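Local coordinates for putative uncharacterized protein (Cricetid herpesvirus 2, PDB 4ZKQ), which probably binds host chemokines as a decoy receptor of a rodent gammaherpesvirus, at residues F295-Q301 and Y354-T360; V308-G314 and F378-E384; E324-I330 and P349-T353. One frame throughout, in Å; residues are numbered along the deposited sequence.

Contact 1 (F295-Q301 and Y354-T360); sequences FYTDLFQ and YHPSTMT
Phe300 lays its ring face-to-face on that of Tyr354: centroids 4.1 Å apart, planes at 25°, Phe300 CD2 to Tyr354 CZ 3.5 Å. Both CA-to-CB bonds point toward the opposite segment, with chi1 m for Phe300 and t for Tyr354. Met359, chi m, t, p, has the largest share of the buried surface. Its CE lies 3.6 Å from Tyr296 OH, 4.0 Å from Gln301 CG and 4.1 Å from Asp298 CA, and its sulfur makes an oblique Met-aromatic contact, SD 5.3 Å from the Tyr296 ring centroid. The backbones meet where strand 290-296 ends: Tyr296 and Thr360 form an antiparallel non-hydrogen-bonded pair, CA to CA 4.5 Å, and Thr297 N donates to Met359 O at 3.2 Å. The CA atoms of the pair make CA-H...O contacts of 3.3 Å, Thr360 CA to Phe295 O and Tyr296 CA to Met359 O. Segment 354-360 spans the turn of a beta hairpin joining strands 350-355 and 360-366. It carries a G1 bulge in which Met359, at phi/psi 56/47, and Thr360 both face His355; His355 N donates to Thr360 O at 2.9 Å. Beyond its strand, 295-301 continues through an ST turn, Leu299 N to Thr297 OG1 3.0 Å, and Phe300 follows to meet Tyr354; Thr297 OG1 also hydrogen-bonds Glu390. One water links Thr297 O (2.7 Å), Phe300 N (3.0 Å) and Tyr354 OH (3.1 Å). A second joins Tyr354 OH (2.7 Å) to OE1 of exposed Gln301 (2.9 Å).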
loop_
_atom_site.group_PDB
_atom_site.type_symbol
_atom_site.label_atom_id
_atom_site.label_comp_id
_atom_site.label_asym_id
_atom_site.label_seq_id
_atom_site.Cartn_x
_atom_site.Cartn_y
_atom_site.Cartn_z
ATOM N N PHE A 295 25.159 -5.713 -0.675
ATOM C CA PHE A 295 24.765 -6.600 -1.757
ATOM C C PHE A 295 24.885 -5.865 -3.079
ATOM O O PHE A 295 24.843 -4.632 -3.129
ATOM C CB PHE A 295 23.336 -7.113 -1.560
ATOM C CG PHE A 295 22.306 -6.019 -1.432
ATOM C CD1 PHE A 295 21.696 -5.486 -2.554
ATOM C CD2 PHE A 295 21.943 -5.537 -0.189
ATOM C CE1 PHE A 295 20.748 -4.484 -2.436
ATOM C CE2 PHE A 295 21.000 -4.534 -0.063
ATOM C CZ PHE A 295 20.401 -4.010 -1.188
ATOM N N TYR A 296 25.056 -6.638 -4.142
ATOM C CA TYR A 296 25.053 -6.118 -5.500
ATOM C C TYR A 296 23.627 -6.129 -6.041
ATOM O O TYR A 296 22.838 -7.019 -5.716
ATOM C CB TYR A 296 25.980 -6.954 -6.391
ATOM C CG TYR A 296 25.705 -6.846 -7.878
ATOM C CD1 TYR A 296 24.766 -7.667 -8.495
ATOM C CD2 TYR A 296 26.396 -5.935 -8.669
ATOM C CE1 TYR A 296 24.514 -7.573 -9.851
ATOM C CE2 TYR A 296 26.153 -5.837 -10.028
ATOM C CZ TYR A 296 25.211 -6.658 -10.612
ATOM O OH TYR A 296 24.961 -6.566 -11.963
ATOM N N THR A 297 23.297 -5.138 -6.859
ATOM C CA THR A 297 22.003 -5.110 -7.531
ATOM C C THR A 297 22.104 -4.370 -8.860
ATOM O O THR A 297 22.867 -3.413 -8.983
ATOM C CB THR A 297 20.921 -4.440 -6.651
ATOM O OG1 THR A 297 19.696 -4.339 -7.386
ATOM C CG2 THR A 297 21.361 -3.052 -6.215
ATOM N N ASP A 298 21.338 -4.827 -9.848
ATOM C CA ASP A 298 21.242 -4.145 -11.135
ATOM C C ASP A 298 19.993 -3.275 -11.183
ATOM O O ASP A 298 19.592 -2.818 -12.247
ATOM C CB ASP A 298 21.214 -5.158 -12.283
ATOM C CG ASP A 298 20.006 -6.077 -12.223
ATOM O OD1 ASP A 298 19.442 -6.252 -11.121
ATOM O OD2 ASP A 298 19.620 -6.624 -13.275
ATOM N N LEU A 299 19.383 -3.048 -10.025
ATOM C CA LEU A 299 18.108 -2.355 -9.960
ATOM C C LEU A 299 18.176 -0.963 -10.578
ATOM O O LEU A 299 17.256 -0.547 -11.278
ATOM C CB LEU A 299 17.632 -2.255 -8.507
ATOM C CG LEU A 299 16.318 -1.502 -8.302
ATOM C CD1 LEU A 299 15.165 -2.280 -8.919
ATOM C CD2 LEU A 299 16.077 -1.238 -6.826
ATOM N N PHE A 300 19.260 -0.240 -10.322
ATOM C CA PHE A 300 19.340 1.145 -10.763
ATOM C C PHE A 300 19.536 1.259 -12.273
ATOM O O PHE A 300 19.430 2.351 -12.828
ATOM C CB PHE A 300 20.457 1.872 -10.014
ATOM C CG PHE A 300 20.157 2.077 -8.562
ATOM C CD1 PHE A 300 19.463 3.194 -8.138
ATOM C CD2 PHE A 300 20.541 1.140 -7.623
ATOM C CE1 PHE A 300 19.170 3.376 -6.802
ATOM C CE2 PHE A 300 20.253 1.320 -6.285
ATOM C CZ PHE A 300 19.566 2.441 -5.876
ATOM N N GLN A 301 19.789 0.129 -12.933
ATOM C CA GLN A 301 19.912 0.091 -14.391
ATOM C C GLN A 301 18.563 -0.165 -15.065
ATOM O O GLN A 301 18.437 -0.048 -16.284
ATOM C CB GLN A 301 20.916 -0.986 -14.813
ATOM C CG GLN A 301 22.253 -0.895 -14.092
ATOM C CD GLN A 301 22.854 0.497 -14.144
ATOM O OE1 GLN A 301 23.356 1.004 -13.141
ATOM N NE2 GLN A 301 22.809 1.120 -15.317
ATOM N N TYR A 354 24.555 3.923 -1.600
ATOM C CA TYR A 354 24.766 3.220 -2.854
ATOM C C TYR A 354 26.092 3.631 -3.470
ATOM O O TYR A 354 26.438 4.812 -3.481
ATOM C CB TYR A 354 23.623 3.507 -3.820
ATOM C CG TYR A 354 23.770 2.841 -5.159
ATOM C CD1 TYR A 354 23.878 1.466 -5.259
ATOM C CD2 TYR A 354 23.777 3.586 -6.331
ATOM C CE1 TYR A 354 24.000 0.849 -6.477
ATOM C CE2 TYR A 354 23.903 2.976 -7.559
ATOM C CZ TYR A 354 24.013 1.604 -7.625
ATOM O OH TYR A 354 24.136 0.978 -8.841
ATOM N N HIS A 355 26.821 2.644 -3.978
ATOM C CA HIS A 355 28.128 2.859 -4.584
ATOM C C HIS A 355 28.026 2.547 -6.074
ATOM O O HIS A 355 28.142 1.388 -6.476
ATOM C CB HIS A 355 29.180 1.985 -3.897
ATOM C CG HIS A 355 29.124 2.050 -2.402
ATOM N ND1 HIS A 355 29.519 3.166 -1.692
ATOM C CD2 HIS A 355 28.709 1.149 -1.483
ATOM C CE1 HIS A 355 29.355 2.944 -0.402
ATOM N NE2 HIS A 355 28.864 1.726 -0.244
ATOM N N PRO A 356 27.781 3.583 -6.899
ATOM C CA PRO A 356 27.489 3.361 -8.321
ATOM C C PRO A 356 28.573 2.576 -9.045
ATOM O O PRO A 356 28.253 1.753 -9.901
ATOM C CB PRO A 356 27.386 4.782 -8.889
ATOM C CG PRO A 356 27.101 5.654 -7.716
ATOM C CD PRO A 356 27.796 5.019 -6.563
ATOM N N SER A 357 29.830 2.824 -8.691
ATOM C CA SER A 357 30.965 2.181 -9.347
ATOM C C SER A 357 30.898 0.660 -9.255
ATOM O O SER A 357 31.144 -0.041 -10.238
ATOM C CB SER A 357 32.276 2.685 -8.733
ATOM O OG SER A 357 32.191 2.731 -7.317
ATOM N N THR A 358 30.554 0.159 -8.074
ATOM C CA THR A 358 30.493 -1.278 -7.836
ATOM C C THR A 358 29.058 -1.807 -7.857
ATOM O O THR A 358 28.839 -3.013 -7.755
ATOM C CB THR A 358 31.140 -1.636 -6.489
ATOM O OG1 THR A 358 30.509 -0.894 -5.438
ATOM C CG2 THR A 358 32.627 -1.305 -6.512
ATOM N N MET A 359 28.090 -0.905 -7.995
ATOM C CA MET A 359 26.679 -1.283 -7.992
ATOM C C MET A 359 26.372 -2.051 -6.714
ATOM O O MET A 359 25.747 -3.113 -6.739
ATOM C CB MET A 359 26.337 -2.113 -9.230
ATOM C CG MET A 359 26.503 -1.345 -10.534
ATOM S SD MET A 359 26.701 -2.407 -11.975
ATOM C CE MET A 359 25.037 -3.024 -12.209
ATOM N N THR A 360 26.834 -1.494 -5.602
ATOM C CA THR A 360 26.689 -2.113 -4.295
ATOM C C THR A 360 25.892 -1.217 -3.365
ATOM O O THR A 360 26.204 -0.037 -3.197
ATOM C CB THR A 360 28.067 -2.406 -3.659
ATOM O OG1 THR A 360 28.840 -3.213 -4.553
ATOM C CG2 THR A 360 27.910 -3.141 -2.327
HETATM O O HOH W 1 22.150 -1.063 -9.976
HETATM O O HOH W 2 24.303 2.680 -10.961
#

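Contact 2 (V308-G314 and F378-E384); sequences VLASVWG and FVFLKME
Val312, Leu381, Ala310 and Met383 fill one face of this antiparallel strand pair: Val312 CB lies 4.0 Å from Leu381 CD1, Val312 CG2 3.7 Å from Val379 CG1, Ala310 CB 4.0 Å from Met383 CG. The extended segments' axes approach to 4.7 Å, their N-to-C directions 173° apart. Non-hydrogen-bonded pairs are Ala310-Met383, Val312-Leu381 and Gly314-Val379; Leu309-Glu384, Ser311-Lys382 and Trp313-Phe380 are doubly hydrogen-bonded, as in Ser311 N to Lys382 O and Lys382 N to Ser311 O, both 2.8 Å. Opposite, Trp313 (chi1 p), Phe378 and Phe380 (both t) form an aromatic cluster: Phe380 CB sits over the indole, 3.9 Å from Trp313 CE2, and Trp313 CH2 meets Phe378 CE2 at 3.4 Å. Further along, a water bridges Ser311 OG (2.8 Å) and Glu384 OE2 (2.7 Å). Glu384 forms a salt bridge with Lys54; Trp313 NE1 hydrogen-bonds Thr80 O, and Lys382 NZ Thr80 OG1. As one layer of a beta sandwich, the pair lies between strands 324-330 and 388-395, its Val312-Leu381 face packing on strand 350-355 of the facing sheet.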
loop_
_atom_site.group_PDB
_atom_site.type_symbol
_atom_site.label_atom_id
_atom_site.label_comp_id
_atom_site.label_asym_id
_atom_site.label_seq_id
_atom_site.Cartn_x
_atom_site.Cartn_y
_atom_site.Cartn_z
ATOM N N VAL A 308 14.247 5.352 -7.816
ATOM C CA VAL A 308 14.052 4.133 -7.055
ATOM C C VAL A 308 13.558 4.534 -5.673
ATOM O O VAL A 308 14.070 5.491 -5.081
ATOM C CB VAL A 308 15.362 3.311 -6.960
ATOM C CG1 VAL A 308 15.348 2.340 -5.764
ATOM C CG2 VAL A 308 15.612 2.567 -8.263
ATOM N N LEU A 309 12.542 3.827 -5.184
ATOM C CA LEU A 309 12.018 4.041 -3.847
ATOM C C LEU A 309 12.550 2.946 -2.946
ATOM O O LEU A 309 12.461 1.766 -3.285
ATOM C CB LEU A 309 10.490 4.037 -3.837
ATOM C CG LEU A 309 9.827 4.267 -2.480
ATOM C CD1 LEU A 309 10.047 5.692 -1.990
ATOM C CD2 LEU A 309 8.343 3.957 -2.550
ATOM N N ALA A 310 13.123 3.339 -1.815
ATOM C CA ALA A 310 13.625 2.381 -0.843
ATOM C C ALA A 310 12.813 2.501 0.436
ATOM O O ALA A 310 12.692 3.588 0.996
ATOM C CB ALA A 310 15.116 2.612 -0.571
ATOM N N SER A 311 12.224 1.385 0.869
ATOM C CA SER A 311 11.476 1.334 2.117
ATOM C C SER A 311 12.167 0.348 3.034
ATOM O O SER A 311 12.484 -0.759 2.613
ATOM C CB SER A 311 10.025 0.897 1.887
ATOM O OG SER A 311 9.411 1.630 0.846
ATOM N N VAL A 312 12.391 0.737 4.282
ATOM C CA VAL A 312 13.004 -0.168 5.245
ATOM C C VAL A 312 12.260 -0.078 6.558
ATOM O O VAL A 312 11.885 1.008 7.001
ATOM C CB VAL A 312 14.505 0.143 5.453
ATOM C CG1 VAL A 312 14.708 1.565 5.951
ATOM C CG2 VAL A 312 15.150 -0.872 6.404
ATOM N N TRP A 313 12.023 -1.227 7.176
ATOM C CA TRP A 313 11.453 -1.225 8.506
ATOM C C TRP A 313 11.999 -2.377 9.321
ATOM O O TRP A 313 12.540 -3.332 8.773
ATOM C CB TRP A 313 9.925 -1.280 8.442
ATOM C CG TRP A 313 9.355 -2.524 7.864
ATOM C CD1 TRP A 313 9.056 -2.757 6.552
ATOM C CD2 TRP A 313 8.989 -3.707 8.575
ATOM N NE1 TRP A 313 8.525 -4.014 6.403
ATOM C CE2 TRP A 313 8.473 -4.621 7.635
ATOM C CE3 TRP A 313 9.043 -4.086 9.922
ATOM C CZ2 TRP A 313 8.024 -5.885 7.990
ATOM C CZ3 TRP A 313 8.595 -5.342 10.275
ATOM C CH2 TRP A 313 8.092 -6.226 9.316
ATOM N N GLY A 314 11.865 -2.279 10.636
ATOM C CA GLY A 314 12.323 -3.348 11.497
ATOM C C GLY A 314 11.605 -3.380 12.825
ATOM O O GLY A 314 10.883 -2.453 13.181
ATOM N N PHE A 378 14.310 -8.208 13.395
ATOM C CA PHE A 378 13.970 -8.406 11.987
ATOM C C PHE A 378 13.973 -7.077 11.253
ATOM O O PHE A 378 13.439 -6.092 11.756
ATOM C CB PHE A 378 12.602 -9.069 11.849
ATOM C CG PHE A 378 12.095 -9.149 10.430
ATOM C CD1 PHE A 378 12.456 -10.202 9.606
ATOM C CD2 PHE A 378 11.232 -8.182 9.930
ATOM C CE1 PHE A 378 11.978 -10.285 8.305
ATOM C CE2 PHE A 378 10.754 -8.260 8.634
ATOM C CZ PHE A 378 11.124 -9.309 7.821
ATOM N N VAL A 379 14.591 -7.065 10.078
ATOM C CA VAL A 379 14.593 -5.900 9.202
ATOM C C VAL A 379 14.206 -6.336 7.792
ATOM O O VAL A 379 14.639 -7.392 7.312
ATOM C CB VAL A 379 15.977 -5.199 9.180
ATOM C CG1 VAL A 379 16.013 -4.082 8.131
ATOM C CG2 VAL A 379 16.324 -4.648 10.557
ATOM N N PHE A 380 13.369 -5.524 7.148
ATOM C CA PHE A 380 12.991 -5.713 5.756
ATOM C C PHE A 380 13.340 -4.473 4.945
ATOM O O PHE A 380 12.953 -3.364 5.306
ATOM C CB PHE A 380 11.497 -6.002 5.628
ATOM C CG PHE A 380 11.056 -6.283 4.220
ATOM C CD1 PHE A 380 11.557 -7.370 3.535
ATOM C CD2 PHE A 380 10.144 -5.460 3.584
ATOM C CE1 PHE A 380 11.162 -7.639 2.242
ATOM C CE2 PHE A 380 9.741 -5.724 2.294
ATOM C CZ PHE A 380 10.249 -6.818 1.619
ATOM N N LEU A 381 14.079 -4.674 3.861
ATOM C CA LEU A 381 14.410 -3.607 2.927
ATOM C C LEU A 381 13.810 -3.929 1.577
ATOM O O LEU A 381 14.062 -4.998 1.027
ATOM C CB LEU A 381 15.927 -3.447 2.797
ATOM C CG LEU A 381 16.420 -2.517 1.685
ATOM C CD1 LEU A 381 16.014 -1.074 1.981
ATOM C CD2 LEU A 381 17.925 -2.639 1.516
ATOM N N LYS A 382 13.020 -3.005 1.046
ATOM C CA LYS A 382 12.530 -3.137 -0.316
ATOM C C LYS A 382 13.016 -1.953 -1.134
ATOM O O LYS A 382 12.995 -0.813 -0.677
ATOM C CB LYS A 382 11.005 -3.223 -0.359
ATOM C CG LYS A 382 10.464 -3.382 -1.778
ATOM C CD LYS A 382 8.992 -3.758 -1.813
ATOM C CE LYS A 382 8.117 -2.648 -1.279
ATOM N NZ LYS A 382 6.673 -2.929 -1.526
ATOM N N MET A 383 13.474 -2.253 -2.340
ATOM C CA MET A 383 13.920 -1.244 -3.286
ATOM C C MET A 383 13.229 -1.546 -4.607
ATOM O O MET A 383 13.232 -2.688 -5.064
ATOM C CB MET A 383 15.442 -1.263 -3.427
ATOM C CG MET A 383 16.181 -0.961 -2.125
ATOM S SD MET A 383 17.976 -0.883 -2.301
ATOM C CE MET A 383 18.166 0.576 -3.325
ATOM N N GLU A 384 12.609 -0.534 -5.204
ATOM C CA GLU A 384 11.786 -0.751 -6.385
ATOM C C GLU A 384 11.844 0.410 -7.364
ATOM O O GLU A 384 11.912 1.578 -6.973
ATOM C CB GLU A 384 10.327 -0.990 -5.980
ATOM C CG GLU A 384 9.732 0.134 -5.151
ATOM C CD GLU A 384 8.379 -0.210 -4.558
ATOM O OE1 GLU A 384 7.561 -0.831 -5.262
ATOM O OE2 GLU A 384 8.130 0.151 -3.388
HETATM O O HOH W 3 10.097 0.551 -1.615
#

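Contact 3 (E324-I330 and P349-T353); sequences ESCAFVI and PFRLT
Phe328, with chi1 m and chi2 86°, turns one ring face to Leu352, whose CB sits over it; the closest atoms are Phe328 CD1 and Leu352 CD2 at 4.1 Å. Leu352 adopts the t, p rotamer, and its CD2 is also 4.3 Å from CD1 of Ile330 (m, t). Phe350, chi1 m and chi2 -69°, presents its ring edge to Cys326: SG is 3.9 Å from Phe350 CD2 and 5.2 Å from the ring centroid, 84° off the ring normal, a sulfur-aromatic contact. Cys326 (chi1 m) is also disulfide-bonded to Cys347, and its SG lies 4.4 Å from Pro349 CD. Glu324 (m, m) brings OE1 to 3.5 Å from Pro349 CG, while its CB is 4.2 Å from Phe350 CE2. Both backbones are extended from Glu324 to Ile330 and from Phe350 to Thr353. No hydrogen bond joins them: the axes approach to 8.6 Å and cross at -22°, with CA-CA distances of 7.2 Å for Glu324-Pro349, 7.4 Å for Cys326-Phe350 and 8.3 Å for Phe328-Leu352. Such side-chain packing between strands of two facing sheets is characteristic of a beta sandwich, here with the Cys326-Cys347 disulfide tying strand 324-330 to the loop leading into strand 350-355.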
loop_
_atom_site.group_PDB
_atom_site.type_symbol
_atom_site.label_atom_id
_atom_site.label_comp_id
_atom_site.label_asym_id
_atom_site.label_seq_id
_atom_site.Cartn_x
_atom_site.Cartn_y
_atom_site.Cartn_z
ATOM N N GLU A 324 9.984 0.305 13.582
ATOM C CA GLU A 324 10.803 1.406 13.085
ATOM C C GLU A 324 10.723 1.367 11.567
ATOM O O GLU A 324 10.841 0.295 10.983
ATOM C CB GLU A 324 12.260 1.276 13.544
ATOM C CG GLU A 324 12.463 1.060 15.038
ATOM C CD GLU A 324 12.443 2.346 15.846
ATOM O OE1 GLU A 324 12.475 3.444 15.251
ATOM O OE2 GLU A 324 12.401 2.253 17.089
ATOM N N SER A 325 10.515 2.516 10.929
ATOM C CA SER A 325 10.417 2.564 9.472
ATOM C C SER A 325 10.952 3.877 8.906
ATOM O O SER A 325 10.726 4.946 9.470
ATOM C CB SER A 325 8.964 2.374 9.029
ATOM O OG SER A 325 8.871 2.300 7.618
ATOM N N CYS A 326 11.663 3.768 7.792
ATOM C CA CYS A 326 12.175 4.915 7.058
ATOM C C CYS A 326 11.995 4.644 5.573
ATOM O O CYS A 326 11.856 3.488 5.162
ATOM C CB CYS A 326 13.651 5.165 7.382
ATOM S SG CYS A 326 13.990 5.266 9.152
ATOM N N ALA A 327 11.996 5.703 4.770
ATOM C CA ALA A 327 11.934 5.548 3.324
ATOM C C ALA A 327 12.818 6.584 2.647
ATOM O O ALA A 327 13.030 7.665 3.190
ATOM C CB ALA A 327 10.502 5.655 2.837
ATOM N N PHE A 328 13.342 6.226 1.479
ATOM C CA PHE A 328 14.268 7.069 0.736
ATOM C C PHE A 328 13.892 7.092 -0.727
ATOM O O PHE A 328 13.575 6.049 -1.297
ATOM C CB PHE A 328 15.704 6.564 0.873
ATOM C CG PHE A 328 16.131 6.358 2.279
ATOM C CD1 PHE A 328 15.860 5.163 2.925
ATOM C CD2 PHE A 328 16.800 7.356 2.966
ATOM C CE1 PHE A 328 16.249 4.968 4.228
ATOM C CE2 PHE A 328 17.194 7.164 4.267
ATOM C CZ PHE A 328 16.918 5.966 4.901
ATOM N N VAL A 329 13.922 8.278 -1.327
ATOM C CA VAL A 329 13.785 8.409 -2.773
ATOM C C VAL A 329 15.171 8.555 -3.382
ATOM O O VAL A 329 15.963 9.383 -2.937
ATOM C CB VAL A 329 12.927 9.623 -3.181
ATOM C CG1 VAL A 329 12.547 9.522 -4.656
ATOM C CG2 VAL A 329 11.688 9.719 -2.325
ATOM N N ILE A 330 15.456 7.754 -4.401
ATOM C CA ILE A 330 16.772 7.738 -5.019
ATOM C C ILE A 330 16.634 8.024 -6.504
ATOM O O ILE A 330 16.368 7.115 -7.292
ATOM C CB ILE A 330 17.492 6.388 -4.825
ATOM C CG1 ILE A 330 17.382 5.917 -3.371
ATOM C CG2 ILE A 330 18.949 6.516 -5.254
ATOM C CD1 ILE A 330 17.975 4.550 -3.118
ATOM N N PRO A 349 17.421 4.465 13.041
ATOM C CA PRO A 349 17.825 3.053 12.975
ATOM C C PRO A 349 18.598 2.656 11.717
ATOM O O PRO A 349 19.404 1.727 11.785
ATOM C CB PRO A 349 16.488 2.299 13.015
ATOM C CG PRO A 349 15.476 3.281 13.452
ATOM C CD PRO A 349 15.957 4.611 12.989
ATOM N N PHE A 350 18.365 3.333 10.596
ATOM C CA PHE A 350 18.889 2.855 9.318
ATOM C C PHE A 350 19.653 3.900 8.528
ATOM O O PHE A 350 19.300 5.079 8.522
ATOM C CB PHE A 350 17.744 2.333 8.454
ATOM C CG PHE A 350 16.837 1.363 9.164
ATOM C CD1 PHE A 350 17.286 0.103 9.507
ATOM C CD2 PHE A 350 15.531 1.708 9.464
ATOM C CE1 PHE A 350 16.451 -0.797 10.148
ATOM C CE2 PHE A 350 14.690 0.816 10.105
ATOM C CZ PHE A 350 15.152 -0.441 10.446
ATOM N N ARG A 351 20.699 3.440 7.850
ATOM C CA ARG A 351 21.396 4.247 6.861
ATOM C C ARG A 351 21.522 3.436 5.590
ATOM O O ARG A 351 21.887 2.261 5.617
ATOM C CB ARG A 351 22.779 4.685 7.350
ATOM C CG ARG A 351 23.516 5.592 6.362
ATOM C CD ARG A 351 24.971 5.849 6.757
ATOM N NE ARG A 351 25.103 6.333 8.133
ATOM C CZ ARG A 351 25.557 5.610 9.156
ATOM N NH1 ARG A 351 25.947 4.350 8.986
ATOM N NH2 ARG A 351 25.629 6.156 10.363
ATOM N N LEU A 352 21.212 4.077 4.472
ATOM C CA LEU A 352 21.254 3.424 3.181
ATOM C C LEU A 352 22.173 4.219 2.268
ATOM O O LEU A 352 22.035 5.434 2.142
ATOM C CB LEU A 352 19.845 3.323 2.596
ATOM C CG LEU A 352 19.652 2.479 1.342
ATOM C CD1 LEU A 352 19.852 1.015 1.658
ATOM C CD2 LEU A 352 18.260 2.710 0.772
ATOM N N THR A 353 23.120 3.528 1.648
ATOM C CA THR A 353 24.058 4.169 0.739
ATOM C C THR A 353 24.283 3.288 -0.467
ATOM O O THR A 353 24.192 2.062 -0.378
ATOM C CB THR A 353 25.409 4.462 1.428
ATOM O OG1 THR A 353 25.978 3.243 1.913
ATOM C CG2 THR A 353 25.219 5.415 2.596
#

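Overall arrangement
Contacts 2 and 3 are buried, their centres about 7 Å apart, whereas contact 1 is partly exposed, its centre about 26 Å from the centre of the chain. Contact 2 is an in-sheet pairing held by backbone hydrogen bonds; contact 3 joins that sheet to the facing one through apolar side chains and has no hydrogen bonds of its own. The two meet because strands 308-315 and 324-330 are hydrogen-bonded neighbours in one sheet. Strand 350-355 supplies both contact 3 and, at its far end, contact 1, where one strand pair, a hairpin turn and bridging waters stand in for a long pairing. Phe300 ties the three together, packing on Met383 and Val308 of contact 2 and on Ile330 of contact 3.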